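Local coordinates for protein CG14216 (PDB 3P9Y) that probably removes phosphate from phosphoserine in the C-terminal domain of RNA polymerase II, with a role in RNA processing and transcription termination, at residues 47-59 with 71-85. The protein carries 2 engineered substitutions. Sequence-based numbering, arbitrary orientation.
Sequences KLPGMAFDKPNVY and DLESKDKEFYTQNGL
Tyr59 gives its hydroxyl hydrogen to Asp71, OH to OD2 2.7 Å, on the anti lone pair, with ring and carboxylate planes nearly perpendicular (88°). Next along, Asn57 ND2 donates to Tyr80 OH (3.1 Å, N-H...O 154°), which lies close to the amide plane. Leu72 CD2 packs against both polar groups, 3.5 Å from Asn57 CG and 3.3 Å from Tyr59 OH. At the far end Met51 crosses one face of the Phe79 ring, Met51 CG 3.5 Å from Phe79 CE2; the sulfur stays over the same ring, a Met-aromatic contact, and the chain bends at chi3 (62°), with Met51 CE 4.0 Å from Asp76 OD2. Pro49 CG rests on Leu85 CD1, 4.0 Å away. Strands 46-48 and 57-59 form a two-stranded antiparallel hairpin laid against helix 65-82, an addition to the low-molecular-weight tyrosine phosphatase-like core. Both sides of this contact meet the bound polymerase peptide: Leu48 and Pro49 pack on its backbone, Leu85 on an apolar side chain, and Met51 O accepts a hydrogen bond from an aromatic one. In the second shell, Lys75 NZ forms a salt bridge to Asp71 OD2 (3.2 Å) from above the carboxylate plane, so that oxygen takes two donors. With an alanine at Asp71, Tyr59 OH would probably lose its acceptor and Lys75 its counter-charge. The Tyr80 ring is clamped between Leu72 CB and Phe79 CD2 on opposite faces, which probably limits its turning and helps hold its hydroxyl where Asn57 reaches it.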
loop_
_atom_site.group_PDB
_atom_site.type_symbol
_atom_site.label_atom_id
_atom_site.label_comp_id
_atom_site.label_asym_id
_atom_site.label_seq_id
_atom_site.Cartn_x
_atom_site.Cartn_y
_atom_site.Cartn_z
ATOM N N LYS A 47 -2.276 -9.445 10.210
ATOM C CA LYS A 47 -2.618 -10.858 10.102
ATOM C C LYS A 47 -1.807 -11.566 9.026
ATOM O O LYS A 47 -1.930 -11.252 7.845
ATOM C CB LYS A 47 -4.110 -11.017 9.792
ATOM C CG LYS A 47 -5.040 -10.570 10.913
ATOM C CD LYS A 47 -6.477 -10.992 10.626
ATOM C CE LYS A 47 -7.392 -10.776 11.827
ATOM N NZ LYS A 47 -7.535 -9.339 12.201
ATOM N N LEU A 48 -0.985 -12.523 9.442
ATOM C CA LEU A 48 -0.233 -13.361 8.514
ATOM C C LEU A 48 -0.766 -14.786 8.560
ATOM O O LEU A 48 -1.272 -15.225 9.589
ATOM C CB LEU A 48 1.256 -13.367 8.866
ATOM C CG LEU A 48 2.033 -12.084 8.587
ATOM C CD1 LEU A 48 1.535 -10.948 9.451
ATOM C CD2 LEU A 48 3.518 -12.304 8.816
ATOM N N PRO A 49 -0.648 -15.516 7.445
ATOM C CA PRO A 49 -1.111 -16.907 7.407
ATOM C C PRO A 49 -0.277 -17.792 8.332
ATOM O O PRO A 49 0.855 -17.438 8.657
ATOM C CB PRO A 49 -0.896 -17.306 5.946
ATOM C CG PRO A 49 0.201 -16.413 5.468
ATOM C CD PRO A 49 0.012 -15.114 6.192
ATOM N N GLY A 50 -0.834 -18.925 8.743
ATOM C CA GLY A 50 -0.158 -19.830 9.656
ATOM C C GLY A 50 -0.061 -21.228 9.078
ATOM O O GLY A 50 -0.030 -21.405 7.861
ATOM N N MET A 51 -0.018 -22.229 9.951
ATOM C CA MET A 51 0.113 -23.612 9.510
ATOM C C MET A 51 -1.252 -24.229 9.218
ATOM O O MET A 51 -1.346 -25.276 8.581
ATOM C CB MET A 51 0.864 -24.427 10.561
ATOM C CG MET A 51 2.244 -23.873 10.865
ATOM S SD MET A 51 3.234 -24.952 11.911
ATOM C CE MET A 51 3.364 -26.405 10.870
ATOM N N ALA A 52 -2.304 -23.568 9.690
ATOM C CA ALA A 52 -3.672 -23.951 9.365
ATOM C C ALA A 52 -4.469 -22.693 9.039
ATOM O O ALA A 52 -4.176 -21.617 9.552
ATOM C CB ALA A 52 -4.306 -24.694 10.526
ATOM N N PHE A 53 -5.478 -22.823 8.186
ATOM C CA PHE A 53 -6.255 -21.661 7.780
ATOM C C PHE A 53 -6.878 -20.949 8.979
ATOM O O PHE A 53 -6.894 -19.719 9.036
ATOM C CB PHE A 53 -7.349 -22.048 6.787
ATOM C CG PHE A 53 -8.174 -20.883 6.331
ATOM C CD1 PHE A 53 -7.853 -20.203 5.168
ATOM C CD2 PHE A 53 -9.255 -20.448 7.082
ATOM C CE1 PHE A 53 -8.603 -19.121 4.753
ATOM C CE2 PHE A 53 -10.010 -19.368 6.673
ATOM C CZ PHE A 53 -9.683 -18.702 5.507
ATOM N N ASP A 54 -7.387 -21.718 9.937
ATOM C CA ASP A 54 -8.057 -21.128 11.094
ATOM C C ASP A 54 -7.079 -20.738 12.199
ATOM O O ASP A 54 -7.493 -20.392 13.304
ATOM C CB ASP A 54 -9.134 -22.075 11.647
ATOM C CG ASP A 54 -8.553 -23.339 12.264
ATOM O OD1 ASP A 54 -7.419 -23.725 11.907
ATOM O OD2 ASP A 54 -9.244 -23.953 13.107
ATOM N N LYS A 55 -5.785 -20.772 11.893
ATOM C CA LYS A 55 -4.754 -20.466 12.881
ATOM C C LYS A 55 -3.781 -19.404 12.376
ATOM O O LYS A 55 -2.602 -19.692 12.170
ATOM C CB LYS A 55 -3.970 -21.734 13.233
ATOM C CG LYS A 55 -4.829 -22.901 13.698
ATOM C CD LYS A 55 -5.538 -22.592 15.011
ATOM C CE LYS A 55 -6.305 -23.803 15.531
ATOM N NZ LYS A 55 -5.415 -24.970 15.799
ATOM N N PRO A 56 -4.267 -18.168 12.183
ATOM C CA PRO A 56 -3.410 -17.088 11.687
ATOM C C PRO A 56 -2.481 -16.567 12.772
ATOM O O PRO A 56 -2.802 -16.670 13.956
ATOM C CB PRO A 56 -4.410 -15.984 11.304
ATOM C CG PRO A 56 -5.788 -16.555 11.535
ATOM C CD PRO A 56 -5.627 -17.691 12.478
ATOM N N ASN A 57 -1.340 -16.014 12.373
ATOM C CA ASN A 57 -0.481 -15.289 13.295
ATOM C C ASN A 57 -0.893 -13.822 13.327
ATOM O O ASN A 57 -0.704 -13.098 12.352
ATOM C CB ASN A 57 0.978 -15.422 12.874
ATOM C CG ASN A 57 1.416 -16.867 12.752
ATOM O OD1 ASN A 57 1.627 -17.552 13.753
ATOM N ND2 ASN A 57 1.553 -17.338 11.520
ATOM N N VAL A 58 -1.452 -13.388 14.453
ATOM C CA VAL A 58 -2.040 -12.058 14.561
ATOM C C VAL A 58 -1.258 -11.191 15.537
ATOM O O VAL A 58 -0.918 -11.627 16.636
ATOM C CB VAL A 58 -3.509 -12.144 15.035
ATOM C CG1 VAL A 58 -4.141 -10.764 15.096
ATOM C CG2 VAL A 58 -4.309 -13.060 14.120
ATOM N N TYR A 59 -0.977 -9.958 15.129
ATOM C CA TYR A 59 -0.228 -9.020 15.954
ATOM C C TYR A 59 -0.895 -7.660 15.908
ATOM O O TYR A 59 -1.727 -7.398 15.041
ATOM C CB TYR A 59 1.209 -8.893 15.446
ATOM C CG TYR A 59 1.883 -10.218 15.195
ATOM C CD1 TYR A 59 2.715 -10.788 16.146
ATOM C CD2 TYR A 59 1.683 -10.902 14.004
ATOM C CE1 TYR A 59 3.329 -12.001 15.919
ATOM C CE2 TYR A 59 2.291 -12.111 13.768
ATOM C CZ TYR A 59 3.114 -12.658 14.726
ATOM O OH TYR A 59 3.717 -13.869 14.486
ATOM N N ASP A 71 9.454 -14.184 16.059
ATOM C CA ASP A 71 8.339 -14.979 16.554
ATOM C C ASP A 71 8.087 -16.205 15.680
ATOM O O ASP A 71 7.925 -17.315 16.187
ATOM C CB ASP A 71 7.075 -14.127 16.612
ATOM C CG ASP A 71 5.937 -14.829 17.318
ATOM O OD1 ASP A 71 6.164 -15.352 18.428
ATOM O OD2 ASP A 71 4.820 -14.858 16.764
ATOM N N LEU A 72 8.052 -16.002 14.368
ATOM C CA LEU A 72 7.750 -17.085 13.442
ATOM C C LEU A 72 8.954 -18.006 13.281
ATOM O O LEU A 72 8.804 -19.193 12.997
ATOM C CB LEU A 72 7.340 -16.527 12.078
ATOM C CG LEU A 72 6.095 -15.635 12.047
ATOM C CD1 LEU A 72 5.796 -15.199 10.623
ATOM C CD2 LEU A 72 4.893 -16.349 12.653
ATOM N N GLU A 73 10.146 -17.451 13.459
ATOM C CA GLU A 73 11.373 -18.218 13.300
ATOM C C GLU A 73 11.466 -19.284 14.384
ATOM O O GLU A 73 11.804 -20.436 14.110
ATOM C CB GLU A 73 12.587 -17.290 13.369
ATOM C CG GLU A 73 13.893 -17.952 12.974
ATOM C CD GLU A 73 15.067 -16.994 13.013
ATOM O OE1 GLU A 73 15.029 -16.032 13.814
ATOM O OE2 GLU A 73 16.029 -17.203 12.243
ATOM N N SER A 74 11.154 -18.894 15.615
ATOM C CA SER A 74 11.204 -19.813 16.743
ATOM C C SER A 74 10.044 -20.801 16.681
ATOM O O SER A 74 10.179 -21.945 17.106
ATOM C CB SER A 74 11.182 -19.046 18.068
ATOM O OG SER A 74 9.986 -18.302 18.212
ATOM N N LYS A 75 8.909 -20.360 16.147
ATOM C CA LYS A 75 7.760 -21.243 15.972
ATOM C C LYS A 75 8.135 -22.413 15.076
ATOM O O LYS A 75 7.979 -23.572 15.455
ATOM C CB LYS A 75 6.577 -20.490 15.357
ATOM C CG LYS A 75 5.675 -19.794 16.367
ATOM C CD LYS A 75 4.464 -19.174 15.681
ATOM C CE LYS A 75 3.381 -18.786 16.678
ATOM N NZ LYS A 75 3.855 -17.800 17.684
ATOM N N ASP A 76 8.625 -22.098 13.882
ATOM C CA ASP A 76 9.015 -23.110 12.908
ATOM C C ASP A 76 9.729 -22.432 11.746
ATOM O O ASP A 76 9.116 -22.116 10.725
ATOM C CB ASP A 76 7.788 -23.873 12.408
ATOM C CG ASP A 76 8.151 -25.016 11.478
ATOM O OD1 ASP A 76 9.299 -25.049 10.989
ATOM O OD2 ASP A 76 7.286 -25.886 11.236
ATOM N N LYS A 77 11.029 -22.210 11.918
ATOM C CA LYS A 77 11.838 -21.481 10.950
ATOM C C LYS A 77 11.674 -22.018 9.532
ATOM O O LYS A 77 11.508 -21.250 8.584
ATOM C CB LYS A 77 13.311 -21.543 11.357
ATOM C CG LYS A 77 14.220 -20.633 10.551
ATOM C CD LYS A 77 15.651 -20.680 11.069
ATOM C CE LYS A 77 16.334 -21.991 10.712
ATOM N NZ LYS A 77 16.542 -22.131 9.242
ATOM N N GLU A 78 11.715 -23.338 9.386
ATOM C CA GLU A 78 11.691 -23.953 8.065
ATOM C C GLU A 78 10.362 -23.723 7.349
ATOM O O GLU A 78 10.337 -23.479 6.144
ATOM C CB GLU A 78 11.965 -25.453 8.167
ATOM C CG GLU A 78 12.337 -26.086 6.839
ATOM C CD GLU A 78 11.496 -27.304 6.512
ATOM O OE1 GLU A 78 11.171 -27.495 5.320
ATOM O OE2 GLU A 78 11.157 -28.068 7.443
ATOM N N PHE A 79 9.263 -23.804 8.093
ATOM C CA PHE A 79 7.934 -23.640 7.516
ATOM C C PHE A 79 7.734 -22.213 7.021
ATOM O O PHE A 79 7.215 -21.988 5.930
ATOM C CB PHE A 79 6.855 -23.981 8.546
ATOM C CG PHE A 79 5.452 -23.791 8.040
ATOM C CD1 PHE A 79 4.856 -24.747 7.232
ATOM C CD2 PHE A 79 4.724 -22.661 8.379
ATOM C CE1 PHE A 79 3.565 -24.579 6.768
ATOM C CE2 PHE A 79 3.431 -22.486 7.916
ATOM C CZ PHE A 79 2.852 -23.448 7.109
ATOM N N TYR A 80 8.159 -21.249 7.825
ATOM C CA TYR A 80 7.961 -19.850 7.478
ATOM C C TYR A 80 9.026 -19.347 6.510
ATOM O O TYR A 80 8.962 -18.210 6.048
ATOM C CB TYR A 80 7.896 -18.995 8.742
ATOM C CG TYR A 80 6.638 -19.262 9.533
ATOM C CD1 TYR A 80 5.397 -18.889 9.034
ATOM C CD2 TYR A 80 6.684 -19.909 10.759
ATOM C CE1 TYR A 80 4.237 -19.138 9.738
ATOM C CE2 TYR A 80 5.528 -20.163 11.474
ATOM C CZ TYR A 80 4.308 -19.775 10.958
ATOM O OH TYR A 80 3.153 -20.022 11.661
ATOM N N THR A 81 9.995 -20.199 6.195
ATOM C CA THR A 81 10.956 -19.886 5.149
ATOM C C THR A 81 10.394 -20.328 3.807
ATOM O O THR A 81 10.427 -19.582 2.829
ATOM C CB THR A 81 12.311 -20.583 5.385
ATOM O OG1 THR A 81 13.016 -19.919 6.440
ATOM C CG2 THR A 81 13.161 -20.545 4.125
ATOM N N GLN A 82 9.859 -21.542 3.772
ATOM C CA GLN A 82 9.383 -22.133 2.528
ATOM C C GLN A 82 8.129 -21.443 2.002
ATOM O O GLN A 82 7.919 -21.371 0.790
ATOM C CB GLN A 82 9.115 -23.627 2.721
ATOM C CG GLN A 82 10.369 -24.442 2.970
ATOM C CD GLN A 82 11.334 -24.386 1.803
ATOM O OE1 GLN A 82 10.926 -24.455 0.643
ATOM N NE2 GLN A 82 12.621 -24.264 2.105
ATOM N N ASN A 83 7.297 -20.937 2.906
ATOM C CA ASN A 83 6.078 -20.254 2.493
ATOM C C ASN A 83 6.311 -18.762 2.232
ATOM O O ASN A 83 5.412 -18.064 1.767
ATOM C CB ASN A 83 4.967 -20.458 3.524
ATOM C CG ASN A 83 5.202 -19.681 4.798
ATOM O OD1 ASN A 83 6.189 -18.958 4.927
ATOM N ND2 ASN A 83 4.288 -19.823 5.752
ATOM N N GLY A 84 7.511 -18.281 2.545
ATOM C CA GLY A 84 7.938 -16.953 2.133
ATOM C C GLY A 84 7.800 -15.825 3.144
ATOM O O GLY A 84 8.208 -14.699 2.863
ATOM N N LEU A 85 7.243 -16.111 4.318
ATOM C CA LEU A 85 6.949 -15.058 5.289
ATOM C C LEU A 85 8.199 -14.410 5.880
ATOM O O LEU A 85 8.214 -13.210 6.123
ATOM C CB LEU A 85 6.060 -15.587 6.416
ATOM C CG LEU A 85 4.694 -16.142 6.003
ATOM C CD1 LEU A 85 3.775 -16.239 7.214
ATOM C CD2 LEU A 85 4.053 -15.282 4.926
#